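Local coordinates for protein folylpolyglutamate synthase (FolC) (Helicobacter pylori, PDB 6K8C) that probably catalyses the ATP-dependent addition of glutamate to dihydropteroate, forming dihydrofolate, and the successive glutamate additions that lengthen tetrahydrofolate and its derivatives, at residues T66-D71 and K264-L269; G226-I231 and F239-L244; I336-E341 and Y361-D366; I282-G287 and Y373-S378; S160-I165 and S190-A195. One frame throughout, in Å; residues are numbered along the deposited sequence.

From the N terminus, helix 58-70 supplies the first half of interaction 1, whose partner, 264-269, arrives only after almost two hundred residues. Within that long loop two shorter ones close in series: interaction 5 pairs strand 159-162 with strand 191-194 in the large sheet, and interaction 2 packs helix 225-234 on the start of helix 241-254. Interactions 1 and 2 touch where the hydroxyl of Tyr-230 meets the carbonyl of Lys-267. The chain then builds the glutamate ligase domain: strand 282-285 pairs with strand 373-376 in interaction 4, and the loop so formed contains interaction 3, at the far edge of the same sheet. No two loops cross.

Interaction 1: T66-D71 and K264-L269; sequences TLLLAD and KNLKPL
Leu-67 overlaps three residues of 264-269 at once, using CB and both methyls. Its CB lies 3.9 Å from Leu-266 CD1; its CD1 lies 3.9 Å from Leu-269 CD1; its CD2 reaches the aliphatic part of Lys-267, 4.2 Å from CD. Leu-67 crosses both Lys-267 and Leu-269 at about a right angle. Leu-266, with CG anti to the backbone N (chi1 -178°), sends CD1 between two helix residues, since the same methyl is 4.0 Å from Leu-68 CD2. The Lys-267 chain starts in the crowded position between N and carbonyl carbon (chi1 70°) and bends at chi3 (65°), which carries CG and CD across the Leu-67 methyls. The polar end of the contact is indirect: a water accepts from Lys-267 N at 3.0 Å and donates a weak bond to Asp-71 OD2 at 2.8 Å. Asp-71 OD1 and Lys-267 NZ stay 6.5 Å apart, so any attraction between them is long-range. Leu-266 also touches Tyr-230 and Leu-244. An irregular segment is thus packed on the C-terminal end of helix 58-70, the helix that follows the P-loop in the ATPase-like middle domain of Mur-type ligases.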
# COMPACT_ATOMS: atom_id res chain seq x y z
N THR A 66 -7.09 0.79 -10.57
CA THR A 66 -6.39 -0.01 -11.58
C THR A 66 -7.31 -1.07 -12.19
O THR A 66 -7.32 -1.27 -13.41
CB THR A 66 -5.16 -0.67 -10.95
OG1 THR A 66 -4.24 0.33 -10.50
CG2 THR A 66 -4.44 -1.58 -11.96
N LEU A 67 -8.09 -1.76 -11.35
CA LEU A 67 -8.98 -2.80 -11.85
C LEU A 67 -10.09 -2.22 -12.72
O LEU A 67 -10.44 -2.79 -13.76
CB LEU A 67 -9.57 -3.60 -10.69
CG LEU A 67 -8.56 -4.42 -9.88
CD1 LEU A 67 -9.24 -5.13 -8.71
CD2 LEU A 67 -7.80 -5.41 -10.77
N LEU A 68 -10.65 -1.08 -12.31
CA LEU A 68 -11.70 -0.45 -13.11
C LEU A 68 -11.17 -0.03 -14.48
O LEU A 68 -11.82 -0.25 -15.50
CB LEU A 68 -12.28 0.76 -12.37
CG LEU A 68 -13.09 0.47 -11.10
CD1 LEU A 68 -13.19 1.72 -10.25
CD2 LEU A 68 -14.47 -0.08 -11.45
N LEU A 69 -9.98 0.57 -14.51
CA LEU A 69 -9.39 0.99 -15.78
C LEU A 69 -9.09 -0.22 -16.66
O LEU A 69 -9.37 -0.20 -17.87
CB LEU A 69 -8.13 1.81 -15.53
CG LEU A 69 -8.37 3.16 -14.83
CD1 LEU A 69 -7.07 3.77 -14.33
CD2 LEU A 69 -9.09 4.11 -15.78
N ALA A 70 -8.52 -1.27 -16.07
CA ALA A 70 -8.23 -2.49 -16.83
C ALA A 70 -9.50 -3.10 -17.41
O ALA A 70 -9.46 -3.68 -18.50
CB ALA A 70 -7.51 -3.50 -15.95
N ASP A 71 -10.63 -2.96 -16.71
CA ASP A 71 -11.91 -3.46 -17.21
C ASP A 71 -12.40 -2.69 -18.43
O ASP A 71 -13.30 -3.18 -19.12
CB ASP A 71 -12.96 -3.40 -16.11
CG ASP A 71 -13.17 -4.73 -15.42
OD1 ASP A 71 -12.53 -5.72 -15.84
OD2 ASP A 71 -13.97 -4.79 -14.46
N LYS A 264 -20.77 -4.00 -11.80
CA LYS A 264 -21.45 -5.28 -11.96
C LYS A 264 -20.47 -6.39 -12.31
O LYS A 264 -20.59 -7.51 -11.81
CB LYS A 264 -22.54 -5.16 -13.03
CG LYS A 264 -23.95 -5.25 -12.48
CD LYS A 264 -24.95 -4.53 -13.37
CE LYS A 264 -26.22 -4.19 -12.60
NZ LYS A 264 -27.01 -3.12 -13.27
N ASN A 265 -19.48 -6.10 -13.15
CA ASN A 265 -18.50 -7.09 -13.57
C ASN A 265 -17.12 -6.84 -12.97
O ASN A 265 -16.14 -7.45 -13.41
CB ASN A 265 -18.40 -7.12 -15.09
CG ASN A 265 -19.74 -7.39 -15.75
OD1 ASN A 265 -20.55 -8.16 -15.23
ND2 ASN A 265 -19.98 -6.76 -16.89
N LEU A 266 -17.01 -5.96 -11.98
CA LEU A 266 -15.73 -5.76 -11.31
C LEU A 266 -15.34 -7.03 -10.57
O LEU A 266 -16.14 -7.59 -9.81
CB LEU A 266 -15.80 -4.58 -10.35
CG LEU A 266 -14.52 -4.21 -9.60
CD1 LEU A 266 -13.42 -3.82 -10.57
CD2 LEU A 266 -14.77 -3.09 -8.59
N LYS A 267 -14.11 -7.50 -10.80
CA LYS A 267 -13.64 -8.70 -10.13
C LYS A 267 -13.38 -8.40 -8.66
O LYS A 267 -13.18 -7.25 -8.27
CB LYS A 267 -12.36 -9.21 -10.81
CG LYS A 267 -11.15 -8.32 -10.59
CD LYS A 267 -9.85 -9.02 -10.98
CE LYS A 267 -9.82 -9.32 -12.47
NZ LYS A 267 -8.54 -9.98 -12.87
N PRO A 268 -13.42 -9.43 -7.81
CA PRO A 268 -13.14 -9.20 -6.38
C PRO A 268 -11.72 -8.72 -6.16
O PRO A 268 -10.77 -9.23 -6.75
CB PRO A 268 -13.37 -10.58 -5.75
CG PRO A 268 -13.25 -11.55 -6.88
CD PRO A 268 -13.76 -10.83 -8.09
N LEU A 269 -11.58 -7.71 -5.30
CA LEU A 269 -10.26 -7.15 -5.01
C LEU A 269 -9.45 -8.13 -4.17
O LEU A 269 -9.91 -8.62 -3.14
CB LEU A 269 -10.38 -5.82 -4.27
CG LEU A 269 -9.04 -5.28 -3.77
CD1 LEU A 269 -8.12 -4.97 -4.94
CD2 LEU A 269 -9.21 -4.05 -2.88
O HOH W 1 -12.36 -6.62 -13.03

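Interaction 2: G226-I231 and F239-L244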
# COMPACT_ATOMS: atom_id res chain seq x y z
N GLY A 226 -24.44 0.40 -5.11
CA GLY A 226 -23.59 -0.42 -5.96
C GLY A 226 -22.31 -0.85 -5.28
O GLY A 226 -21.86 -1.99 -5.44
N VAL A 227 -21.71 0.06 -4.50
CA VAL A 227 -20.49 -0.28 -3.77
C VAL A 227 -20.81 -1.22 -2.61
O VAL A 227 -20.09 -2.20 -2.38
CB VAL A 227 -19.78 1.00 -3.30
CG1 VAL A 227 -18.73 0.67 -2.24
CG2 VAL A 227 -19.14 1.70 -4.47
N ARG A 228 -21.88 -0.94 -1.87
CA ARG A 228 -22.30 -1.86 -0.82
C ARG A 228 -22.55 -3.25 -1.39
O ARG A 228 -22.13 -4.26 -0.80
CB ARG A 228 -23.55 -1.35 -0.10
CG ARG A 228 -23.30 -0.21 0.85
CD ARG A 228 -23.83 -0.48 2.25
NE ARG A 228 -23.57 0.65 3.15
CZ ARG A 228 -22.40 0.89 3.73
NH1 ARG A 228 -21.36 0.10 3.50
NH2 ARG A 228 -22.26 1.94 4.53
N ASP A 229 -23.25 -3.33 -2.52
CA ASP A 229 -23.56 -4.63 -3.12
C ASP A 229 -22.29 -5.36 -3.53
O ASP A 229 -22.16 -6.57 -3.29
CB ASP A 229 -24.48 -4.43 -4.33
CG ASP A 229 -25.90 -4.07 -3.93
OD1 ASP A 229 -26.20 -4.10 -2.72
OD2 ASP A 229 -26.71 -3.77 -4.82
N TYR A 230 -21.35 -4.65 -4.14
CA TYR A 230 -20.08 -5.27 -4.53
C TYR A 230 -19.34 -5.82 -3.32
O TYR A 230 -18.84 -6.95 -3.34
CB TYR A 230 -19.22 -4.25 -5.28
CG TYR A 230 -17.79 -4.68 -5.50
CD1 TYR A 230 -17.44 -5.48 -6.57
CD2 TYR A 230 -16.78 -4.29 -4.62
CE1 TYR A 230 -16.12 -5.88 -6.78
CE2 TYR A 230 -15.47 -4.68 -4.82
CZ TYR A 230 -15.14 -5.48 -5.89
OH TYR A 230 -13.83 -5.86 -6.08
N ILE A 231 -19.28 -5.04 -2.24
CA ILE A 231 -18.56 -5.47 -1.05
C ILE A 231 -19.22 -6.70 -0.43
O ILE A 231 -18.54 -7.66 -0.04
CB ILE A 231 -18.45 -4.32 -0.03
CG1 ILE A 231 -17.59 -3.18 -0.58
CG2 ILE A 231 -17.86 -4.82 1.27
CD1 ILE A 231 -16.13 -3.54 -0.76
N PHE A 239 -11.67 -4.43 3.19
CA PHE A 239 -11.38 -3.14 2.60
C PHE A 239 -12.52 -2.17 2.87
O PHE A 239 -13.69 -2.52 2.70
CB PHE A 239 -11.14 -3.28 1.10
CG PHE A 239 -10.10 -4.31 0.75
CD1 PHE A 239 -8.76 -4.05 0.96
CD2 PHE A 239 -10.47 -5.54 0.23
CE1 PHE A 239 -7.79 -4.99 0.65
CE2 PHE A 239 -9.51 -6.49 -0.08
CZ PHE A 239 -8.17 -6.21 0.13
N LEU A 240 -12.17 -0.95 3.29
CA LEU A 240 -13.17 0.08 3.53
C LEU A 240 -13.94 0.39 2.25
O LEU A 240 -13.34 0.61 1.20
CB LEU A 240 -12.50 1.35 4.05
CG LEU A 240 -12.23 1.48 5.55
CD1 LEU A 240 -11.41 2.73 5.84
CD2 LEU A 240 -13.53 1.49 6.34
N ALA A 241 -15.27 0.42 2.36
CA ALA A 241 -16.09 0.73 1.19
C ALA A 241 -15.74 2.10 0.62
O ALA A 241 -15.77 2.29 -0.60
CB ALA A 241 -17.57 0.66 1.57
N MET A 242 -15.39 3.06 1.48
CA MET A 242 -15.06 4.40 1.00
C MET A 242 -13.85 4.38 0.06
O MET A 242 -13.75 5.23 -0.83
CB MET A 242 -14.80 5.33 2.19
CG MET A 242 -14.57 6.79 1.80
SD MET A 242 -15.99 7.60 1.02
CE MET A 242 -17.32 7.01 2.03
N ASN A 243 -12.94 3.42 0.24
CA ASN A 243 -11.80 3.34 -0.67
C ASN A 243 -12.26 3.07 -2.09
O ASN A 243 -11.73 3.67 -3.04
CB ASN A 243 -10.83 2.25 -0.19
CG ASN A 243 -10.11 2.64 1.09
OD1 ASN A 243 -10.09 3.81 1.46
ND2 ASN A 243 -9.50 1.67 1.75
N LEU A 244 -13.27 2.22 -2.27
CA LEU A 244 -13.80 1.98 -3.60
C LEU A 244 -14.58 3.18 -4.11
O LEU A 244 -14.54 3.48 -5.31
CB LEU A 244 -14.68 0.72 -3.61
CG LEU A 244 -15.35 0.35 -4.94
CD1 LEU A 244 -14.34 0.13 -6.10
CD2 LEU A 244 -16.23 -0.88 -4.77
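The tight end of this contact is the CD2 methyl of Leu-244, 3.5 Å from Tyr-230 CD2 and 3.9 Å from Val-227 CG1. Leu-244 has CG anti to the backbone N (chi1 179°), which extends it across the gap; there it runs antiparallel alongside Val-227 and crosses Tyr-230 at about a right angle. Val-227 uses both branches: Val-227 CG2 also lies 3.9 Å from Leu-244 CD2, while CG1 continues to Ala-241 CB at 4.0 Å. This joins two consecutive helices of the Mur ligase middle domain, 225-234 and 241-254, linked by a short loop; no hydrogen bond spans the two segments, and their contacts are apolar. Farther along, packing loosens. Ile-231 CG1 approaches Ala-241 CB only to 4.4 Å, and the Phe-239 side chain, though it sets out toward 226-231, makes no close contact with it and touches Ser-60 of helix 58-70. On the solvent side, Arg-228 leaves its helix away from the partner, yet its chain brings NH1 to 4.3 Å from Ala-241 CB.

Interaction 3: I336-E341 and Y361-D366; sequences ILELHE and YALFED
Two backbone bonds, from the N and the O of Ile-336 to the same neighbouring strand, make the first shell. Ile-336 N donates to Ala-362 O at 2.8 Å, in the carbonyl plane (N-H...O 159°), and Ile-336 O accepts from Phe-364 N at 2.8 Å, with that donor standing 39° above the carbonyl plane. Farther on, direct pairing gives way to water, which accepts from Glu-338 N at 3.1 Å and donates to Phe-364 O at 2.7 Å. The bridge between Ile-336 and Leu-363 is parallel, as expected of a beta-alpha-beta unit: strand 331-336, helix 347-357 and the edge strand 361-363. Leu-337 CD1 comes within 3.3 Å of Phe-364 CD2, a tight, oblique approach by chains pointing the same way. Ile-336 CD1 reaches Tyr-361 CD1 at 4.1 Å, and Glu-338 OE1 rests 3.6 Å from Leu-363 CD1. In the next shell, Leu-354 of the crossover helix touches both Ile-336 and Tyr-361, whose hydroxyl is hydrogen-bonded to Glu-355 OE2, while Asn-313 ND2 holds Leu-337 O.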
# COMPACT_ATOMS: atom_id res chain seq x y z
N ILE A 336 4.23 -12.79 20.73
CA ILE A 336 4.80 -11.51 20.32
C ILE A 336 5.99 -11.75 19.40
O ILE A 336 6.92 -12.48 19.76
CB ILE A 336 5.20 -10.68 21.55
CG1 ILE A 336 4.01 -10.53 22.50
CG2 ILE A 336 5.73 -9.32 21.11
CD1 ILE A 336 4.39 -10.08 23.89
N LEU A 337 5.96 -11.14 18.22
CA LEU A 337 7.07 -11.21 17.27
C LEU A 337 8.05 -10.10 17.61
O LEU A 337 7.90 -8.95 17.19
CB LEU A 337 6.58 -11.10 15.83
CG LEU A 337 7.62 -11.45 14.76
CD1 LEU A 337 8.05 -12.89 14.89
CD2 LEU A 337 7.07 -11.19 13.36
N GLU A 338 9.08 -10.45 18.39
CA GLU A 338 10.10 -9.51 18.82
C GLU A 338 10.65 -8.72 17.64
O GLU A 338 11.13 -9.30 16.66
CB GLU A 338 11.23 -10.27 19.51
CG GLU A 338 12.09 -9.43 20.44
CD GLU A 338 12.41 -10.16 21.73
OE1 GLU A 338 13.00 -11.25 21.64
OE2 GLU A 338 12.07 -9.64 22.81
N LEU A 339 10.55 -7.39 17.73
CA LEU A 339 11.11 -6.49 16.74
C LEU A 339 11.80 -5.35 17.47
O LEU A 339 11.25 -4.79 18.42
CB LEU A 339 10.04 -5.92 15.80
CG LEU A 339 9.48 -6.85 14.72
CD1 LEU A 339 8.13 -6.35 14.26
CD2 LEU A 339 10.45 -6.98 13.56
N HIS A 340 13.01 -5.01 17.03
CA HIS A 340 13.81 -3.97 17.67
C HIS A 340 13.84 -2.67 16.88
O HIS A 340 14.48 -1.71 17.32
CB HIS A 340 15.23 -4.49 17.90
CG HIS A 340 15.29 -5.63 18.87
ND1 HIS A 340 15.34 -5.45 20.23
CD2 HIS A 340 15.29 -6.97 18.67
CE1 HIS A 340 15.37 -6.63 20.83
NE2 HIS A 340 15.35 -7.57 19.91
N GLU A 341 13.17 -2.63 15.74
CA GLU A 341 12.99 -1.38 15.02
C GLU A 341 12.32 -0.35 15.93
O GLU A 341 11.55 -0.70 16.83
CB GLU A 341 12.17 -1.62 13.75
CG GLU A 341 12.92 -2.39 12.65
CD GLU A 341 13.16 -3.87 12.96
OE1 GLU A 341 13.09 -4.28 14.15
OE2 GLU A 341 13.44 -4.64 12.02
N TYR A 361 0.14 -14.98 26.72
CA TYR A 361 1.12 -14.59 25.72
C TYR A 361 2.47 -15.23 26.03
O TYR A 361 2.70 -15.77 27.11
CB TYR A 361 1.26 -13.07 25.63
CG TYR A 361 1.78 -12.42 26.89
CD1 TYR A 361 3.14 -12.31 27.13
CD2 TYR A 361 0.90 -11.90 27.84
CE1 TYR A 361 3.62 -11.72 28.28
CE2 TYR A 361 1.37 -11.31 28.99
CZ TYR A 361 2.73 -11.22 29.21
OH TYR A 361 3.20 -10.63 30.36
N ALA A 362 3.35 -15.14 25.04
CA ALA A 362 4.75 -15.55 25.12
C ALA A 362 5.44 -14.94 23.90
O ALA A 362 4.79 -14.32 23.05
CB ALA A 362 4.89 -17.08 25.15
N LEU A 363 6.75 -15.11 23.83
CA LEU A 363 7.48 -14.67 22.65
C LEU A 363 7.35 -15.70 21.53
O LEU A 363 7.28 -16.91 21.77
CB LEU A 363 8.96 -14.45 22.97
CG LEU A 363 9.33 -13.42 24.04
CD1 LEU A 363 10.81 -13.06 23.93
CD2 LEU A 363 8.47 -12.17 23.94
N PHE A 364 7.30 -15.21 20.29
CA PHE A 364 7.25 -16.11 19.15
C PHE A 364 8.63 -16.71 18.89
O PHE A 364 9.63 -15.99 18.85
CB PHE A 364 6.77 -15.39 17.89
CG PHE A 364 6.86 -16.25 16.66
CD1 PHE A 364 5.92 -17.24 16.41
CD2 PHE A 364 7.90 -16.10 15.77
CE1 PHE A 364 6.01 -18.04 15.28
CE2 PHE A 364 8.00 -16.89 14.64
CZ PHE A 364 7.05 -17.86 14.39
N GLU A 365 8.67 -18.03 18.67
CA GLU A 365 9.87 -18.70 18.20
C GLU A 365 9.59 -19.57 16.98
O GLU A 365 10.24 -19.38 15.95
CB GLU A 365 10.52 -19.52 19.33
CG GLU A 365 9.60 -20.38 20.18
CD GLU A 365 10.15 -20.60 21.58
OE1 GLU A 365 9.66 -21.51 22.28
OE2 GLU A 365 11.09 -19.86 21.97
N ASP A 366 8.65 -20.50 17.05
CA ASP A 366 8.34 -21.36 15.91
C ASP A 366 6.84 -21.61 15.82
O ASP A 366 6.10 -21.45 16.80
CB ASP A 366 9.08 -22.71 15.98
CG ASP A 366 10.56 -22.56 16.33
OD1 ASP A 366 11.33 -22.09 15.47
OD2 ASP A 366 10.94 -22.92 17.47
O HOH W 2 10.17 -13.35 18.73

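Interaction 4: I282-G287 and Y373-S378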
# COMPACT_ATOMS: atom_id res chain seq x y z
N ILE A 282 -1.56 -20.89 8.31
CA ILE A 282 -1.02 -19.56 8.55
C ILE A 282 -1.78 -18.55 7.69
O ILE A 282 -1.72 -18.61 6.46
CB ILE A 282 0.49 -19.49 8.26
CG1 ILE A 282 1.26 -20.45 9.17
CG2 ILE A 282 1.01 -18.07 8.49
CD1 ILE A 282 2.72 -20.58 8.80
N LEU A 283 -2.50 -17.65 8.35
CA LEU A 283 -3.11 -16.49 7.73
C LEU A 283 -2.24 -15.27 8.00
O LEU A 283 -1.76 -15.09 9.12
CB LEU A 283 -4.53 -16.29 8.28
CG LEU A 283 -5.44 -15.19 7.75
CD1 LEU A 283 -5.85 -15.45 6.30
CD2 LEU A 283 -6.67 -15.07 8.64
N ILE A 284 -2.01 -14.46 6.97
CA ILE A 284 -1.10 -13.32 7.06
C ILE A 284 -1.83 -12.06 6.62
O ILE A 284 -2.55 -12.06 5.62
CB ILE A 284 0.16 -13.53 6.19
CG1 ILE A 284 1.06 -14.61 6.80
CG2 ILE A 284 0.93 -12.24 6.04
CD1 ILE A 284 2.48 -14.59 6.26
N ASP A 285 -1.63 -10.97 7.37
CA ASP A 285 -2.25 -9.70 7.02
C ASP A 285 -1.38 -8.56 7.53
O ASP A 285 -0.98 -8.56 8.70
CB ASP A 285 -3.67 -9.59 7.58
CG ASP A 285 -4.43 -8.41 7.00
OD1 ASP A 285 -4.15 -7.27 7.42
OD2 ASP A 285 -5.30 -8.63 6.13
N VAL A 286 -1.09 -7.60 6.65
CA VAL A 286 -0.19 -6.49 6.99
C VAL A 286 -0.91 -5.34 7.68
O VAL A 286 -0.27 -4.31 7.95
CB VAL A 286 0.52 -5.96 5.73
CG1 VAL A 286 1.40 -7.04 5.13
CG2 VAL A 286 -0.50 -5.47 4.71
N GLY A 287 -2.20 -5.46 7.96
CA GLY A 287 -2.94 -4.35 8.51
C GLY A 287 -2.72 -4.14 10.00
O GLY A 287 -2.07 -4.93 10.69
N TYR A 373 -2.63 -20.05 12.93
CA TYR A 373 -2.03 -18.77 13.28
C TYR A 373 -2.54 -17.65 12.39
O TYR A 373 -2.76 -17.86 11.19
CB TYR A 373 -0.50 -18.81 13.16
CG TYR A 373 0.16 -19.87 14.01
CD1 TYR A 373 0.36 -21.15 13.53
CD2 TYR A 373 0.60 -19.57 15.30
CE1 TYR A 373 0.96 -22.12 14.30
CE2 TYR A 373 1.22 -20.54 16.09
CZ TYR A 373 1.39 -21.82 15.58
OH TYR A 373 2.00 -22.80 16.34
N LEU A 374 -2.72 -16.47 12.97
CA LEU A 374 -2.82 -15.22 12.24
C LEU A 374 -1.58 -14.39 12.53
O LEU A 374 -1.25 -14.15 13.69
CB LEU A 374 -4.08 -14.43 12.63
CG LEU A 374 -4.15 -12.98 12.11
CD1 LEU A 374 -4.12 -12.93 10.59
CD2 LEU A 374 -5.39 -12.24 12.65
N VAL A 375 -0.88 -13.99 11.47
CA VAL A 375 0.26 -13.08 11.55
C VAL A 375 -0.25 -11.70 11.16
O VAL A 375 -0.78 -11.52 10.06
CB VAL A 375 1.41 -13.54 10.64
CG1 VAL A 375 2.53 -12.50 10.62
CG2 VAL A 375 1.93 -14.90 11.08
N TYR A 376 -0.10 -10.72 12.05
CA TYR A 376 -0.83 -9.47 11.91
C TYR A 376 -0.07 -8.33 12.56
O TYR A 376 0.54 -8.50 13.63
CB TYR A 376 -2.22 -9.61 12.55
CG TYR A 376 -3.14 -8.42 12.42
CD1 TYR A 376 -3.52 -7.94 11.17
CD2 TYR A 376 -3.68 -7.82 13.55
CE1 TYR A 376 -4.40 -6.87 11.06
CE2 TYR A 376 -4.55 -6.74 13.44
CZ TYR A 376 -4.91 -6.27 12.20
OH TYR A 376 -5.78 -5.21 12.10
N GLY A 377 -0.11 -7.16 11.93
CA GLY A 377 0.33 -5.97 12.62
C GLY A 377 0.91 -4.87 11.74
O GLY A 377 0.71 -3.68 12.04
N SER A 378 1.62 -5.25 10.69
CA SER A 378 2.33 -4.30 9.84
C SER A 378 2.93 -5.07 8.67
O SER A 378 2.97 -6.30 8.67
CB SER A 378 3.44 -3.57 10.59
OG SER A 378 4.26 -4.48 11.31
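Asp-285 OD2 is gripped by two donors from outside the strands, a salt bridge from Arg-238 NE and a hydrogen bond from Cys-275 N; the other oxygen, OD1, takes Gly-287 N at 2.7 Å on its anti lone pair, closing an Asx turn. At least three donors hold this buried carboxylate and would limit its rotation; Arg-238 probably helps keep it ionised. Asp-285 OD1 also lies in the plane of the Tyr-376 ring, at its edge, 3.7 Å from Tyr-376 CE1. Gly-287 O sits over one face of that ring, offset to the rim, 3.1 Å from Tyr-376 CE1, while the Tyr-376 hydroxyl bonds to Ser-292 OG and Asn-289 N. The strands run parallel, 17° apart: Leu-283 N donates to Tyr-373 O at 2.9 Å, Val-375 N to Leu-283 O at 2.7 Å, and Asp-285 N to Val-375 O at 2.9 Å. Leu-283 CD2 meets Leu-374 CD1 on one face; Ile-284 CG1 meets Val-375 CB on the other. Gly-377 has phi 151°, a backbone that demands glycine, and Ser-378 N-caps helix 379-390 through OG to Val-381 N. Adjacent parallel strands whose C-terminal ends meet helix starts are typical of the Rossmann-like glutamate ligase domain of Mur-type enzymes.

Interaction 5: S160-I165 and S190-A195; sequences SVFTPI and SLSIIA
The Phe-162 ring meets the neighbouring strand at its edge: Ser-192 OG lies near the ring plane, 3.8 Å from CE2, and Ile-193 O approaches obliquely. Beyond the two strands, Val-53 and Met-188 also touch this side chain. The setting is the central sheet of the P-loop-type Mur ligase middle domain, where strands 159-162 and 191-194 lie side by side, parallel to within 21°, joined by a crossover that includes helix 177-185. Four backbone bonds fix the register. Phe-162 is gripped at both ends, N donating to Ile-193 O at 2.8 Å and almost straight (176°), O accepting from Ala-195 N at 2.8 Å. Ser-160 does likewise, with its N bonded to Leu-191 O and its O to Ile-193 N. On the face that carries the ring, Phe-162 CB packs 4.0 Å from Ile-194 CG1; the other face carries Val-161 and Ile-193, which reach Val-246 and Ala-250 of helix 241-254 respectively. Past the strands Ala-195 CB is 3.8 Å from Pro-164 CD, and Gln-197 ties Thr-163 O and Ile-165 N. At the opposite end, Ser-160 OG and Ser-192 OG do not bond directly but share one water, which lies 2.7 Å from Ser-160 OG and donates to both Leu-191 O at 2.8 Å and Ser-192 OG at 2.6 Å.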
# COMPACT_ATOMS: atom_id res chain seq x y z
N SER A 160 -4.29 13.69 -8.87
CA SER A 160 -3.89 13.21 -7.55
C SER A 160 -5.12 12.67 -6.83
O SER A 160 -6.22 13.21 -6.96
CB SER A 160 -3.26 14.33 -6.73
OG SER A 160 -2.11 14.85 -7.37
N VAL A 161 -4.93 11.58 -6.09
CA VAL A 161 -5.96 11.04 -5.21
C VAL A 161 -5.43 11.09 -3.79
O VAL A 161 -4.43 10.43 -3.48
CB VAL A 161 -6.35 9.60 -5.60
CG1 VAL A 161 -7.37 9.06 -4.61
CG2 VAL A 161 -6.91 9.57 -7.02
N PHE A 162 -6.07 11.88 -2.93
CA PHE A 162 -5.65 11.99 -1.54
C PHE A 162 -6.53 11.08 -0.70
O PHE A 162 -7.70 11.40 -0.44
CB PHE A 162 -5.71 13.44 -1.07
CG PHE A 162 -4.67 14.32 -1.72
CD1 PHE A 162 -3.34 14.23 -1.34
CD2 PHE A 162 -5.02 15.21 -2.72
CE1 PHE A 162 -2.37 15.04 -1.94
CE2 PHE A 162 -4.07 16.01 -3.32
CZ PHE A 162 -2.74 15.92 -2.93
N THR A 163 -5.97 9.95 -0.28
CA THR A 163 -6.64 9.05 0.65
C THR A 163 -6.56 9.65 2.06
O THR A 163 -5.93 10.69 2.25
CB THR A 163 -6.01 7.66 0.55
OG1 THR A 163 -4.73 7.64 1.18
CG2 THR A 163 -5.86 7.25 -0.91
N PRO A 164 -7.23 9.06 3.05
CA PRO A 164 -7.25 9.68 4.39
C PRO A 164 -5.85 9.84 4.98
O PRO A 164 -5.02 8.93 4.93
CB PRO A 164 -8.09 8.70 5.21
CG PRO A 164 -9.07 8.16 4.21
CD PRO A 164 -8.22 7.96 2.96
N ILE A 165 -5.61 11.02 5.55
CA ILE A 165 -4.31 11.42 6.09
C ILE A 165 -4.39 11.41 7.61
O ILE A 165 -5.34 11.96 8.20
CB ILE A 165 -3.89 12.81 5.58
CG1 ILE A 165 -3.68 12.77 4.06
CG2 ILE A 165 -2.63 13.29 6.28
CD1 ILE A 165 -3.81 14.14 3.41
N SER A 190 -3.19 20.32 -10.62
CA SER A 190 -4.35 21.12 -10.99
C SER A 190 -5.67 20.40 -10.76
O SER A 190 -6.71 21.05 -10.73
CB SER A 190 -4.24 21.53 -12.46
OG SER A 190 -4.25 20.39 -13.31
N LEU A 191 -5.65 19.08 -10.59
CA LEU A 191 -6.86 18.28 -10.49
C LEU A 191 -6.65 17.19 -9.45
O LEU A 191 -5.76 16.35 -9.61
CB LEU A 191 -7.23 17.67 -11.85
CG LEU A 191 -8.50 16.82 -11.93
CD1 LEU A 191 -9.69 17.62 -11.47
CD2 LEU A 191 -8.70 16.29 -13.35
N SER A 192 -7.47 17.19 -8.40
CA SER A 192 -7.29 16.23 -7.32
C SER A 192 -8.63 15.80 -6.75
O SER A 192 -9.56 16.60 -6.65
CB SER A 192 -6.42 16.81 -6.20
OG SER A 192 -5.17 17.26 -6.71
N ILE A 193 -8.69 14.53 -6.36
CA ILE A 193 -9.80 13.96 -5.62
C ILE A 193 -9.34 13.78 -4.18
O ILE A 193 -8.21 13.35 -3.94
CB ILE A 193 -10.23 12.62 -6.24
CG1 ILE A 193 -10.87 12.87 -7.60
CG2 ILE A 193 -11.19 11.86 -5.32
CD1 ILE A 193 -10.32 12.00 -8.65
N ILE A 194 -10.20 14.13 -3.22
CA ILE A 194 -9.83 13.98 -1.82
C ILE A 194 -10.89 13.14 -1.12
O ILE A 194 -12.08 13.48 -1.15
CB ILE A 194 -9.62 15.35 -1.12
CG1 ILE A 194 -9.09 15.14 0.30
CG2 ILE A 194 -10.87 16.21 -1.13
CD1 ILE A 194 -8.18 16.27 0.77
N ALA A 195 -10.45 12.04 -0.51
CA ALA A 195 -11.31 11.21 0.33
C ALA A 195 -11.72 11.99 1.58
O ALA A 195 -11.11 13.01 1.91
CB ALA A 195 -10.57 9.93 0.72
O HOH W 3 -3.26 16.96 -8.49